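Local coordinates for protein linoleate 11-lipoxygenase (Gaeumannomyces graminis, PDB 5FX8) that oxygenates linoleic and alpha-linolenic acids to 11S- and 13R-hydroperoxy fatty acids at a catalytic manganese centre, converting the 11S product into the 13R one, at residues D282-Y285 and S286-H290; V533-L536 and A537-R541. One frame throughout, in Å; residues are numbered along the deposited sequence.

Contact 1: D282-Y285 and S286-H290; sequences DLFY and SQMYH. With MN (manganese (II) ion), chain I.
One turn of the long metal-bearing helix 268-305 brings Tyr285 and Tyr289 together just before the first manganese ligand, His290. The two phenol side chains lie side by side and point the same way; their planes are nearly parallel, at 7°, but slid so far that the rings barely overlap, with centroids 5.3 Å apart. With CG of each tyrosine anti to the backbone N (chi1 174° and -178°), Tyr289 CB sits over one face of the Tyr285 ring in a CH-pi contact, 4.2 Å from its centroid, while Tyr285 OH rests over the centre of the Tyr289 ring. In the backbone, Tyr289 N donates to Tyr285 O at 2.8 Å, an i to i+4 helical bond. Leu283 O accepts Gln287 N at 3.0 Å and a weak bond from Ser286 OG. Leu283 CD1 lies 3.9 Å from Gln287 NE2, which bonds weakly to Ser286 OG and, across to the helix that carries His478, to Met481 O. His290 ND1 donates to Gln287 O at 2.7 Å, from above the carbonyl plane but within its own ring plane. This bond probably helps set the rotation of the imidazole, whose NE2 binds manganese at 2.4 Å. Three histidines (His290, His294, His478), Asn482 and the C-terminal Val618 round one metal are the hallmark of the lipoxygenase catalytic centre.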
ATOM      1  N   ASP A 282     -14.025 -12.306  -5.945  1.00 10.51           N
ATOM      2  CA  ASP A 282     -12.691 -11.971  -6.413  1.00 10.18           C
ATOM      3  C   ASP A 282     -11.979 -11.035  -5.447  1.00 10.52           C
ATOM      4  O   ASP A 282     -10.770 -11.166  -5.236  1.00 10.23           O
ATOM      5  CB  ASP A 282     -12.780 -11.358  -7.806  1.00 10.06           C
ATOM      6  CG  ASP A 282     -11.467 -11.383  -8.527  1.00 11.30           C
ATOM      7  OD1 ASP A 282     -11.004 -12.491  -8.854  1.00 10.64           O
ATOM      8  OD2 ASP A 282     -10.889 -10.295  -8.748  1.00 15.63           O
ATOM      9  N   LEU A 283     -12.708 -10.106  -4.829  1.00 10.60           N
ATOM     10  CA  LEU A 283     -12.096  -9.242  -3.824  1.00 10.69           C
ATOM     11  C   LEU A 283     -11.650 -10.048  -2.609  1.00 12.72           C
ATOM     12  O   LEU A 283     -10.533  -9.866  -2.098  1.00 16.34           O
ATOM     13  CB  LEU A 283     -13.068  -8.137  -3.416  1.00  9.75           C
ATOM     14  CG  LEU A 283     -12.471  -7.010  -2.559  1.00 15.96           C
ATOM     15  CD1 LEU A 283     -11.149  -6.416  -3.100  1.00  9.85           C
ATOM     16  CD2 LEU A 283     -13.493  -5.914  -2.388  1.00 12.21           C
ATOM     17  N   PHE A 284     -12.510 -10.942  -2.127  1.00 10.69           N
ATOM     18  CA  PHE A 284     -12.083 -11.812  -1.046  1.00 10.18           C
ATOM     19  C   PHE A 284     -10.814 -12.553  -1.426  1.00 12.80           C
ATOM     20  O   PHE A 284      -9.877 -12.655  -0.623  1.00 10.42           O
ATOM     21  CB  PHE A 284     -13.201 -12.784  -0.722  1.00 11.30           C
ATOM     22  CG  PHE A 284     -12.834 -13.832   0.271  1.00 12.41           C
ATOM     23  CD1 PHE A 284     -12.297 -15.045  -0.138  1.00 10.35           C
ATOM     24  CD2 PHE A 284     -13.073 -13.627   1.610  1.00  9.98           C
ATOM     25  CE1 PHE A 284     -11.985 -15.997   0.774  1.00 10.57           C
ATOM     26  CE2 PHE A 284     -12.770 -14.576   2.517  1.00  9.66           C
ATOM     27  CZ  PHE A 284     -12.227 -15.761   2.116  1.00 10.50           C
ATOM     28  N   TYR A 285     -10.774 -13.082  -2.656  1.00 10.15           N
ATOM     29  CA  TYR A 285      -9.626 -13.869  -3.088  1.00 10.14           C
ATOM     30  C   TYR A 285      -8.354 -13.040  -3.074  1.00 11.19           C
ATOM     31  O   TYR A 285      -7.327 -13.470  -2.554  1.00 12.67           O
ATOM     32  CB  TYR A 285      -9.855 -14.439  -4.485  1.00 10.33           C
ATOM     33  CG  TYR A 285      -8.635 -15.147  -5.046  1.00 11.35           C
ATOM     34  CD1 TYR A 285      -7.665 -14.451  -5.759  1.00 10.78           C
ATOM     35  CD2 TYR A 285      -8.450 -16.506  -4.858  1.00 11.83           C
ATOM     36  CE1 TYR A 285      -6.559 -15.082  -6.247  1.00 10.98           C
ATOM     37  CE2 TYR A 285      -7.354 -17.144  -5.357  1.00 11.29           C
ATOM     38  CZ  TYR A 285      -6.413 -16.425  -6.050  1.00 12.33           C
ATOM     39  OH  TYR A 285      -5.307 -17.051  -6.559  1.00 20.58           O
ATOM     40  N   SER A 286      -8.390 -11.864  -3.689  1.00 11.64           N
ATOM     41  CA  SER A 286      -7.167 -11.105  -3.868  1.00 10.89           C
ATOM     42  C   SER A 286      -6.641 -10.655  -2.523  1.00 11.01           C
ATOM     43  O   SER A 286      -5.433 -10.749  -2.235  1.00 17.91           O
ATOM     44  CB  SER A 286      -7.426  -9.920  -4.788  1.00 10.58           C
ATOM     45  OG  SER A 286      -8.047  -8.861  -4.104  1.00  9.86           O
ATOM     46  N   GLN A 287      -7.550 -10.221  -1.657  1.00 10.26           N
ATOM     47  CA  GLN A 287      -7.098  -9.767  -0.360  1.00 10.60           C
ATOM     48  C   GLN A 287      -6.521 -10.911   0.452  1.00 14.14           C
ATOM     49  O   GLN A 287      -5.604 -10.706   1.245  1.00 15.48           O
ATOM     50  CB  GLN A 287      -8.227  -9.058   0.383  1.00 10.81           C
ATOM     51  CG  GLN A 287      -8.600  -7.734  -0.265  1.00 10.27           C
ATOM     52  CD  GLN A 287      -7.396  -7.015  -0.896  1.00 10.38           C
ATOM     53  OE1 GLN A 287      -6.514  -6.543  -0.193  1.00  9.34           O
ATOM     54  NE2 GLN A 287      -7.367  -6.947  -2.230  1.00 15.86           N
ATOM     55  N   MET A 288      -7.007 -12.126   0.265  1.00 12.44           N
ATOM     56  CA  MET A 288      -6.535 -13.126   1.206  1.00 10.46           C
ATOM     57  C   MET A 288      -5.444 -13.992   0.623  1.00 12.49           C
ATOM     58  O   MET A 288      -4.611 -14.531   1.355  1.00 18.53           O
ATOM     59  CB  MET A 288      -7.713 -13.952   1.700  1.00  9.79           C
ATOM     60  CG  MET A 288      -8.606 -13.163   2.622  1.00  9.40           C
ATOM     61  SD  MET A 288      -7.657 -12.384   3.932  1.00 19.02           S
ATOM     62  CE  MET A 288      -7.789 -10.710   3.533  1.00 13.46           C
ATOM     63  N   TYR A 289      -5.404 -14.120  -0.678  1.00 11.39           N
ATOM     64  CA  TYR A 289      -4.263 -14.760  -1.260  1.00 11.36           C
ATOM     65  C   TYR A 289      -3.013 -13.908  -1.110  1.00 11.17           C
ATOM     66  O   TYR A 289      -1.930 -14.470  -1.005  1.00 11.68           O
ATOM     67  CB  TYR A 289      -4.557 -15.069  -2.720  1.00 14.70           C
ATOM     68  CG  TYR A 289      -3.437 -15.789  -3.420  1.00 15.15           C
ATOM     69  CD1 TYR A 289      -3.288 -17.160  -3.298  1.00 15.36           C
ATOM     70  CD2 TYR A 289      -2.541 -15.103  -4.209  1.00 17.37           C
ATOM     71  CE1 TYR A 289      -2.279 -17.819  -3.938  1.00 16.51           C
ATOM     72  CE2 TYR A 289      -1.523 -15.756  -4.863  1.00 23.54           C
ATOM     73  CZ  TYR A 289      -1.392 -17.117  -4.726  1.00 23.58           C
ATOM     74  OH  TYR A 289      -0.367 -17.779  -5.374  1.00 24.05           O
ATOM     75  N   HIS A 290      -3.122 -12.564  -1.097  1.00 11.32           N
ATOM     76  CA  HIS A 290      -1.871 -11.792  -1.047  1.00 11.49           C
ATOM     77  C   HIS A 290      -1.158 -11.888   0.292  1.00 10.33           C
ATOM     78  O   HIS A 290      -0.010 -11.437   0.402  1.00 14.02           O
ATOM     79  CB  HIS A 290      -2.097 -10.317  -1.391  1.00 10.29           C
ATOM     80  CG  HIS A 290      -2.250  -9.417  -0.204  1.00 10.20           C
ATOM     81  ND1 HIS A 290      -3.421  -9.347   0.507  1.00 11.80           N
ATOM     82  CD2 HIS A 290      -1.408  -8.518   0.369  1.00 10.36           C
ATOM     83  CE1 HIS A 290      -3.289  -8.467   1.483  1.00 11.48           C
ATOM     84  NE2 HIS A 290      -2.076  -7.950   1.424  1.00 31.56           N
TER
HETATM   85 MN    MN I1000      -0.451  -6.213   1.986  1.00  8.02          MN
HETATM   86  O   HOH W   1      -2.043  -6.484   3.803  1.00 33.97           O

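Contact 2: V533-L536 and A537-R541; sequences VSLL and ARFNR
Val533 O accepts Ala537 N at 2.9 Å, an i to i+4 bond in the last turns of helix 526-539, where Phe539 lies near the manganese site. Ser534 meets Arg538 twice over. Its carbonyl takes the Arg538 backbone N, and its hydroxyl oxygen OG, anti to the backbone N (chi1 179°), accepts Arg538 NH2 at 3.2 Å. That second bond is nearly straight, 169°, and OG lies at the edge of the guanidinium, in its plane. Bent at chi3, the arginine folds back along the helix, which lays one face of the guanidinium over Leu535 CA; Phe342 adds a cation-pi contact from outside the helix.

Leu535 follows, its side chain crossing that of Arg538 at about a right angle. Its CD1 branch lies against Arg538 NH1 as well as Phe539 CE1, each at 3.9 Å, and its carbonyl oxygen lies above one face of the Phe539 ring, offset toward the rim. Leu536 touches the same phenyl group through CD2, 4.0 Å from Phe539 CE2, so the two leucines touch different ring carbons, CE1 and CE2. Phe539 N donates to Leu536 O (i to i+3) at 2.9 Å and weakly to Leu535 O (i to i+4). Past that point the chain turns, and Arg541 folds back over it: NH1 donates to Arg538 O at 3.2 Å and to Asn540 O at 2.9 Å, both acceptors lying close to the guanidinium plane.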
ATOM      1  N   VAL A 533     -14.877   2.476   1.241  1.00 11.91           N
ATOM      2  CA  VAL A 533     -13.878   3.306   0.589  1.00 13.66           C
ATOM      3  C   VAL A 533     -12.858   3.813   1.600  1.00 12.72           C
ATOM      4  O   VAL A 533     -11.692   3.987   1.266  1.00 12.62           O
ATOM      5  CB  VAL A 533     -14.539   4.444  -0.212  1.00 13.03           C
ATOM      6  CG1 VAL A 533     -13.501   5.229  -0.942  1.00 11.00           C
ATOM      7  CG2 VAL A 533     -15.440   3.873  -1.213  1.00 12.02           C
ATOM      8  N   SER A 534     -13.250   3.974   2.857  1.00 13.18           N
ATOM      9  CA  SER A 534     -12.339   4.526   3.853  1.00 11.95           C
ATOM     10  C   SER A 534     -11.302   3.503   4.301  1.00 11.44           C
ATOM     11  O   SER A 534     -10.134   3.850   4.516  1.00 13.59           O
ATOM     12  CB  SER A 534     -13.133   5.038   5.035  1.00 13.80           C
ATOM     13  OG  SER A 534     -12.260   5.552   6.024  1.00 20.32           O
ATOM     14  N   LEU A 535     -11.706   2.239   4.437  1.00 11.72           N
ATOM     15  CA  LEU A 535     -10.745   1.175   4.726  1.00 11.45           C
ATOM     16  C   LEU A 535      -9.763   0.960   3.563  1.00 11.41           C
ATOM     17  O   LEU A 535      -8.541   0.850   3.760  1.00 10.98           O
ATOM     18  CB  LEU A 535     -11.508  -0.104   5.043  1.00 10.45           C
ATOM     19  CG  LEU A 535     -10.650  -1.339   5.248  1.00 12.36           C
ATOM     20  CD1 LEU A 535      -9.771  -1.232   6.491  1.00 10.36           C
ATOM     21  CD2 LEU A 535     -11.545  -2.523   5.321  1.00 11.45           C
ATOM     22  N   LEU A 536     -10.276   0.901   2.336  1.00 11.09           N
ATOM     23  CA  LEU A 536      -9.376   0.683   1.211  1.00 11.37           C
ATOM     24  C   LEU A 536      -8.463   1.895   1.009  1.00 10.95           C
ATOM     25  O   LEU A 536      -7.269   1.748   0.709  1.00 12.77           O
ATOM     26  CB  LEU A 536     -10.185   0.341  -0.043  1.00 11.79           C
ATOM     27  CG  LEU A 536     -11.212  -0.784   0.140  1.00  9.31           C
ATOM     28  CD1 LEU A 536     -11.943  -1.164  -1.125  1.00  9.02           C
ATOM     29  CD2 LEU A 536     -10.508  -1.949   0.711  1.00  7.72           C
ATOM     30  N   ALA A 537      -8.983   3.099   1.239  1.00 10.33           N
ATOM     31  CA  ALA A 537      -8.105   4.256   1.234  1.00 10.03           C
ATOM     32  C   ALA A 537      -7.045   4.144   2.318  1.00  9.54           C
ATOM     33  O   ALA A 537      -5.939   4.642   2.150  1.00 17.12           O
ATOM     34  CB  ALA A 537      -8.908   5.545   1.407  1.00  9.78           C
ATOM     35  N   ARG A 538      -7.357   3.493   3.431  1.00  9.50           N
ATOM     36  CA  ARG A 538      -6.340   3.301   4.446  1.00  9.44           C
ATOM     37  C   ARG A 538      -5.305   2.249   4.064  1.00 14.92           C
ATOM     38  O   ARG A 538      -4.244   2.193   4.696  1.00 14.82           O
ATOM     39  CB  ARG A 538      -7.000   2.944   5.773  1.00 10.95           C
ATOM     40  CG  ARG A 538      -7.137   4.133   6.720  1.00 12.44           C
ATOM     41  CD  ARG A 538      -7.999   3.754   7.888  1.00 11.62           C
ATOM     42  NE  ARG A 538      -9.413   3.783   7.569  1.00 15.18           N
ATOM     43  CZ  ARG A 538     -10.269   2.897   8.030  1.00 15.41           C
ATOM     44  NH1 ARG A 538      -9.829   1.924   8.803  1.00 17.06           N
ATOM     45  NH2 ARG A 538     -11.544   2.977   7.722  1.00 13.66           N
ATOM     46  N   PHE A 539      -5.576   1.414   3.050  1.00 11.30           N
ATOM     47  CA  PHE A 539      -4.505   0.554   2.530  1.00  9.57           C
ATOM     48  C   PHE A 539      -3.524   1.300   1.624  1.00 10.79           C
ATOM     49  O   PHE A 539      -2.451   0.776   1.323  1.00 19.99           O
ATOM     50  CB  PHE A 539      -5.084  -0.626   1.767  1.00  9.51           C
ATOM     51  CG  PHE A 539      -5.868  -1.592   2.609  1.00 11.20           C
ATOM     52  CD1 PHE A 539      -5.790  -1.576   3.977  1.00 12.05           C
ATOM     53  CD2 PHE A 539      -6.682  -2.538   2.010  1.00 13.87           C
ATOM     54  CE1 PHE A 539      -6.504  -2.469   4.715  1.00 13.17           C
ATOM     55  CE2 PHE A 539      -7.386  -3.436   2.754  1.00 13.22           C
ATOM     56  CZ  PHE A 539      -7.290  -3.398   4.105  1.00 14.26           C
ATOM     57  N   ASN A 540      -3.861   2.499   1.184  1.00 10.67           N
ATOM     58  CA  ASN A 540      -3.027   3.302   0.306  1.00  9.40           C
ATOM     59  C   ASN A 540      -2.088   4.170   1.141  1.00 15.23           C
ATOM     60  O   ASN A 540      -2.288   4.361   2.342  1.00 10.33           O
ATOM     61  CB  ASN A 540      -3.902   4.160  -0.604  1.00  8.69           C
ATOM     62  CG  ASN A 540      -3.159   4.714  -1.792  1.00  9.85           C
ATOM     63  OD1 ASN A 540      -2.373   4.027  -2.423  1.00 11.44           O
ATOM     64  ND2 ASN A 540      -3.391   5.970  -2.089  1.00 10.41           N
ATOM     65  N   ARG A 541      -1.031   4.661   0.497  1.00  9.33           N
ATOM     66  CA  ARG A 541      -0.010   5.466   1.159  1.00 11.00           C
ATOM     67  C   ARG A 541       0.349   6.619   0.230  1.00 12.57           C
ATOM     68  O   ARG A 541       1.264   6.511  -0.580  1.00 12.94           O
ATOM     69  CB  ARG A 541       1.228   4.651   1.511  1.00  9.63           C
ATOM     70  CG  ARG A 541       1.133   3.815   2.771  1.00  8.77           C
ATOM     71  CD  ARG A 541       1.060   4.664   4.034  1.00  9.22           C
ATOM     72  NE  ARG A 541       0.913   3.855   5.237  1.00  8.56           N
ATOM     73  CZ  ARG A 541      -0.219   3.258   5.588  1.00  8.27           C
ATOM     74  NH1 ARG A 541      -1.280   3.374   4.827  1.00  8.59           N
ATOM     75  NH2 ARG A 541      -0.287   2.524   6.673  1.00  7.62           N
TER

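Overall arrangement
Contact 1 and contact 2 belong to different helices, 268-305 and 526-539, that approach the manganese from separate directions. Their centres are 16 Å apart, yet their nearest atoms come within about 4 Å without touching. The 286-290 segment supplies a metal ligand directly, whereas contact 2 supplies none: its Phe539 side chain lies about 7 Å from the ion and about 4 Å from the side chains of two ligands, Asn482 and Val618. Asn482 connects the two surroundings, since the Gln287 side chain of contact 1 is about 3 Å from its own. Gln287 and Phe539 thus border the same ligand, Asn482, one from each helix.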